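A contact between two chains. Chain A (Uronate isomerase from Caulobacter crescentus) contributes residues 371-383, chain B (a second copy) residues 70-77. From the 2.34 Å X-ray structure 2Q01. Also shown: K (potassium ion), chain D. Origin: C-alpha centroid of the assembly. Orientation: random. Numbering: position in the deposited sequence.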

# COMPACT_ATOMS: atom_id res chain seq x y z
N LEU A 371 5.04 9.98 -5.93
CA LEU A 371 4.55 10.52 -7.20
C LEU A 371 3.71 11.79 -7.06
O LEU A 371 3.95 12.76 -7.77
N ALA A 372 2.74 11.78 -6.16
CA ALA A 372 1.89 12.95 -5.95
C ALA A 372 2.60 14.11 -5.23
O ALA A 372 2.39 15.26 -5.62
N PRO A 373 3.40 13.84 -4.17
CA PRO A 373 4.25 14.93 -3.67
C PRO A 373 5.24 15.53 -4.69
O PRO A 373 5.48 16.74 -4.66
N LEU A 374 5.79 14.72 -5.59
CA LEU A 374 6.67 15.23 -6.65
C LEU A 374 5.90 16.03 -7.69
O LEU A 374 6.27 17.16 -7.99
N ALA A 375 4.82 15.46 -8.23
CA ALA A 375 3.97 16.15 -9.22
C ALA A 375 3.23 17.35 -8.65
O ALA A 375 2.97 18.31 -9.38
N GLY A 376 2.89 17.31 -7.37
CA GLY A 376 2.28 18.46 -6.71
C GLY A 376 3.25 19.53 -6.28
O GLY A 376 2.89 20.43 -5.51
N HIS A 377 4.49 19.45 -6.76
CA HIS A 377 5.47 20.51 -6.54
C HIS A 377 6.15 21.00 -7.81
O HIS A 377 6.17 22.21 -8.08
N TYR A 378 6.75 20.08 -8.56
CA TYR A 378 7.61 20.45 -9.69
C TYR A 378 6.77 20.83 -10.90
O TYR A 378 5.90 20.06 -11.31
N PRO A 379 7.02 22.03 -11.48
CA PRO A 379 6.36 22.55 -12.68
C PRO A 379 6.37 21.60 -13.88
O PRO A 379 5.44 21.64 -14.68
N VAL A 380 7.39 20.76 -13.99
CA VAL A 380 7.57 19.85 -15.14
C VAL A 380 6.84 18.50 -15.06
O VAL A 380 6.55 17.89 -16.09
N LEU A 381 6.55 18.03 -13.84
CA LEU A 381 6.04 16.68 -13.60
C LEU A 381 4.52 16.55 -13.67
O LEU A 381 3.79 17.45 -13.22
N LYS A 382 4.03 15.43 -14.19
CA LYS A 382 2.60 15.16 -14.28
C LYS A 382 2.41 13.66 -14.07
O LYS A 382 3.33 12.89 -14.33
N LEU A 383 1.24 13.25 -13.60
CA LEU A 383 1.00 11.83 -13.37
C LEU A 383 0.14 11.20 -14.45
O LEU A 383 -0.94 11.70 -14.78
N PHE B 70 1.00 27.20 -1.68
CA PHE B 70 1.89 27.63 -2.76
C PHE B 70 2.59 26.51 -3.54
O PHE B 70 2.99 26.72 -4.68
N ARG B 71 2.71 25.33 -2.93
CA ARG B 71 3.13 24.14 -3.66
C ARG B 71 2.32 23.96 -4.94
O ARG B 71 2.86 24.00 -6.05
N MET B 72 1.02 23.76 -4.78
CA MET B 72 0.11 23.56 -5.91
C MET B 72 0.27 24.64 -6.97
O MET B 72 0.31 24.34 -8.16
N LEU B 73 0.34 25.89 -6.53
CA LEU B 73 0.48 26.99 -7.46
C LEU B 73 1.84 26.94 -8.15
O LEU B 73 1.90 27.00 -9.38
N TYR B 74 2.92 26.76 -7.38
CA TYR B 74 4.27 26.59 -7.94
C TYR B 74 4.34 25.41 -8.90
O TYR B 74 5.04 25.46 -9.91
N SER B 75 3.57 24.38 -8.58
CA SER B 75 3.46 23.19 -9.40
C SER B 75 2.79 23.45 -10.75
O SER B 75 2.89 22.61 -11.65
N GLN B 76 2.11 24.58 -10.88
CA GLN B 76 1.34 24.86 -12.08
C GLN B 76 1.86 26.07 -12.87
O GLN B 76 1.21 26.53 -13.81
N GLY B 77 3.03 26.56 -12.49
CA GLY B 77 3.71 27.62 -13.24
C GLY B 77 3.76 28.99 -12.57
O GLY B 77 4.27 29.95 -13.16

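A potassium ion sits in the seam between the two chains, and four of its six ligands are main-chain oxygens. On the first chain, K lies 2.9 Å from A375(A) O, 2.8 Å from Y378(A) O and 2.6 Å from L381(A) O; the second chain supplies S75(B) O at 3.0 Å. Water 1, whose oxygen is 2.6 Å from K, and one atom from elsewhere in the structure complete the set. The cation thus ties the end of one helix and the type I turn from Y378(A) to L381(A) to the type I turn from Y74(B) to G77(B) of the other copy. The same water donates a hydrogen bond to P379(A) O at 3.1 Å and accepts one from K382(A) NZ at 2.9 Å, so the lysine is linked to the ion through the water. The K382(A) side chain starts sideways, with chi1 at -134°, and its end comes nearer the second chain, where NZ passes 3.9 Å from Q76(B) NE2.

The direct polar link is made by R71(B). Its CA-to-CB bond points sideways, but with chi1 at -95°, chi2 t and chi3 p the guanidinium reaches the helix end of chain A, where NH1 donates a hydrogen bond to P373(A) O at 2.7 Å. That oxygen lies at the edge of the guanidinium, near its plane, as suits an N-H donor. G376(A) O and H377(A) CB lie over one face instead; although G376(A) O is 3.4 Å from R71(B) NH1, the angle is too poor for a hydrogen bond. G376(A) leaves room for this arm: an ideal CB there would come within 3.2 Å of R71(B) NH1, and would also clash with A372(A) O in its own chain.

H377(A) and Y74(B) form the aromatic part of the contact. Both have chi1 t, and their rings meet obliquely, with centroids 5.0 Å apart and planes at 40°. Y74(B) CD2 lies over one face of the imidazole, 3.5 Å from H377(A) CE1, while R71(B) CG approaches the imidazole edge. Further along the tyrosine, P379(A) packs its C-gamma exo ring over one face of the phenol, with P379(A) CD 3.8 Å from Y74(B) CE2. P379(A) CG also comes within 3.4 Å of Y74(B) O, so the proline touches both the ring and the backbone of this residue.

S75(B) is the backbone counterpart of H377(A), their CA atoms being 4.4 Å apart. Such closeness leaves little space between the chains: S75(B) CB rests 3.5 Å from G376(A) C, and S75(B) CA makes a CA-H...O contact of 3.2 Å with H377(A) O. S75(B) OG donates a hydrogen bond to M72(B) O at 2.6 Å and has a further partner elsewhere in the structure. By contrast, the CA-to-CB bonds of L374(A), Y378(A) and V380(A) point away from the second chain, as do those of M72(B) and L73(B) from the first.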

# COMPACT_ATOMS: atom_id res chain seq x y z
CB LEU A 371 3.79 9.45 -7.98
CG LEU A 371 4.64 8.33 -8.61
CD1 LEU A 371 3.79 7.55 -9.57
CD2 LEU A 371 5.85 8.89 -9.33
CB ALA A 372 0.58 12.57 -5.26
CB PRO A 373 4.99 14.29 -2.49
CG PRO A 373 4.07 13.22 -2.03
CD PRO A 373 3.54 12.65 -3.30
CB LEU A 374 7.46 14.10 -7.32
CG LEU A 374 8.65 13.46 -6.58
CD1 LEU A 374 9.24 12.32 -7.41
CD2 LEU A 374 9.74 14.47 -6.21
CB ALA A 375 3.00 15.20 -9.87
CB HIS A 377 6.53 20.11 -5.51
CG HIS A 377 7.66 21.09 -5.42
ND1 HIS A 377 7.55 22.28 -4.72
CD2 HIS A 377 8.89 21.09 -5.97
CE1 HIS A 377 8.68 22.95 -4.83
NE2 HIS A 377 9.51 22.26 -5.59
CB TYR A 378 8.55 19.30 -10.07
CG TYR A 378 9.73 19.15 -9.15
CD1 TYR A 378 9.74 18.17 -8.15
CD2 TYR A 378 10.84 19.97 -9.28
CE1 TYR A 378 10.83 18.03 -7.30
CE2 TYR A 378 11.93 19.83 -8.43
CZ TYR A 378 11.92 18.86 -7.45
OH TYR A 378 13.00 18.73 -6.62
CB PRO A 379 7.16 23.80 -13.00
CG PRO A 379 7.70 24.24 -11.70
CD PRO A 379 7.99 23.00 -10.93
CB VAL A 380 9.08 19.59 -15.43
CG1 VAL A 380 9.75 20.84 -15.91
CG2 VAL A 380 9.81 19.06 -14.20
CB LEU A 381 6.52 16.19 -12.24
CG LEU A 381 7.75 15.30 -12.10
CD1 LEU A 381 8.78 15.47 -13.21
CD2 LEU A 381 8.37 15.52 -10.73
CB LYS A 382 2.08 15.55 -15.66
CG LYS A 382 0.79 16.36 -15.68
CD LYS A 382 1.07 17.84 -15.53
CE LYS A 382 0.05 18.70 -16.25
NZ LYS A 382 0.27 20.15 -15.98
CB LEU A 383 0.42 11.57 -11.97
CG LEU A 383 1.29 12.07 -10.79
CD1 LEU A 383 0.75 11.58 -9.48
CD2 LEU A 383 2.77 11.69 -10.91
CB PHE B 70 2.82 28.81 -2.39
CG PHE B 70 3.80 28.54 -1.27
CD1 PHE B 70 3.66 29.19 -0.05
CD2 PHE B 70 4.91 27.72 -1.46
CE1 PHE B 70 4.57 28.99 0.99
CE2 PHE B 70 5.83 27.50 -0.43
CZ PHE B 70 5.66 28.14 0.79
CB ARG B 71 3.00 22.90 -2.78
CG ARG B 71 4.29 22.51 -2.06
CD ARG B 71 4.09 21.27 -1.20
NE ARG B 71 3.56 20.15 -1.98
CZ ARG B 71 4.31 19.16 -2.46
NH1 ARG B 71 3.75 18.18 -3.16
NH2 ARG B 71 5.62 19.16 -2.26
CB MET B 72 -1.36 23.56 -5.48
CG MET B 72 -2.02 22.21 -5.26
SD MET B 72 -2.16 21.05 -6.64
CE MET B 72 -2.24 22.10 -8.06
CB LEU B 73 0.20 28.34 -6.79
CG LEU B 73 -1.30 28.70 -6.73
CD1 LEU B 73 -1.91 28.34 -5.40
CD2 LEU B 73 -1.50 30.17 -6.99
CB TYR B 74 5.31 26.41 -6.84
CG TYR B 74 6.74 26.33 -7.35
CD1 TYR B 74 7.37 27.46 -7.86
CD2 TYR B 74 7.45 25.14 -7.32
CE1 TYR B 74 8.68 27.40 -8.32
CE2 TYR B 74 8.75 25.07 -7.78
CZ TYR B 74 9.36 26.21 -8.27
OH TYR B 74 10.66 26.15 -8.73
CB SER B 75 2.71 22.09 -8.65
OG SER B 75 1.32 22.12 -8.92
CB GLN B 76 -0.14 25.02 -11.72
CG GLN B 76 -0.84 23.69 -11.44
CD GLN B 76 -1.33 23.00 -12.71
OE1 GLN B 76 -1.82 23.64 -13.64
NE2 GLN B 76 -1.21 21.68 -12.75
K K D . 3.16 19.64 -11.92
O HOH W 1 2.52 20.73 -14.23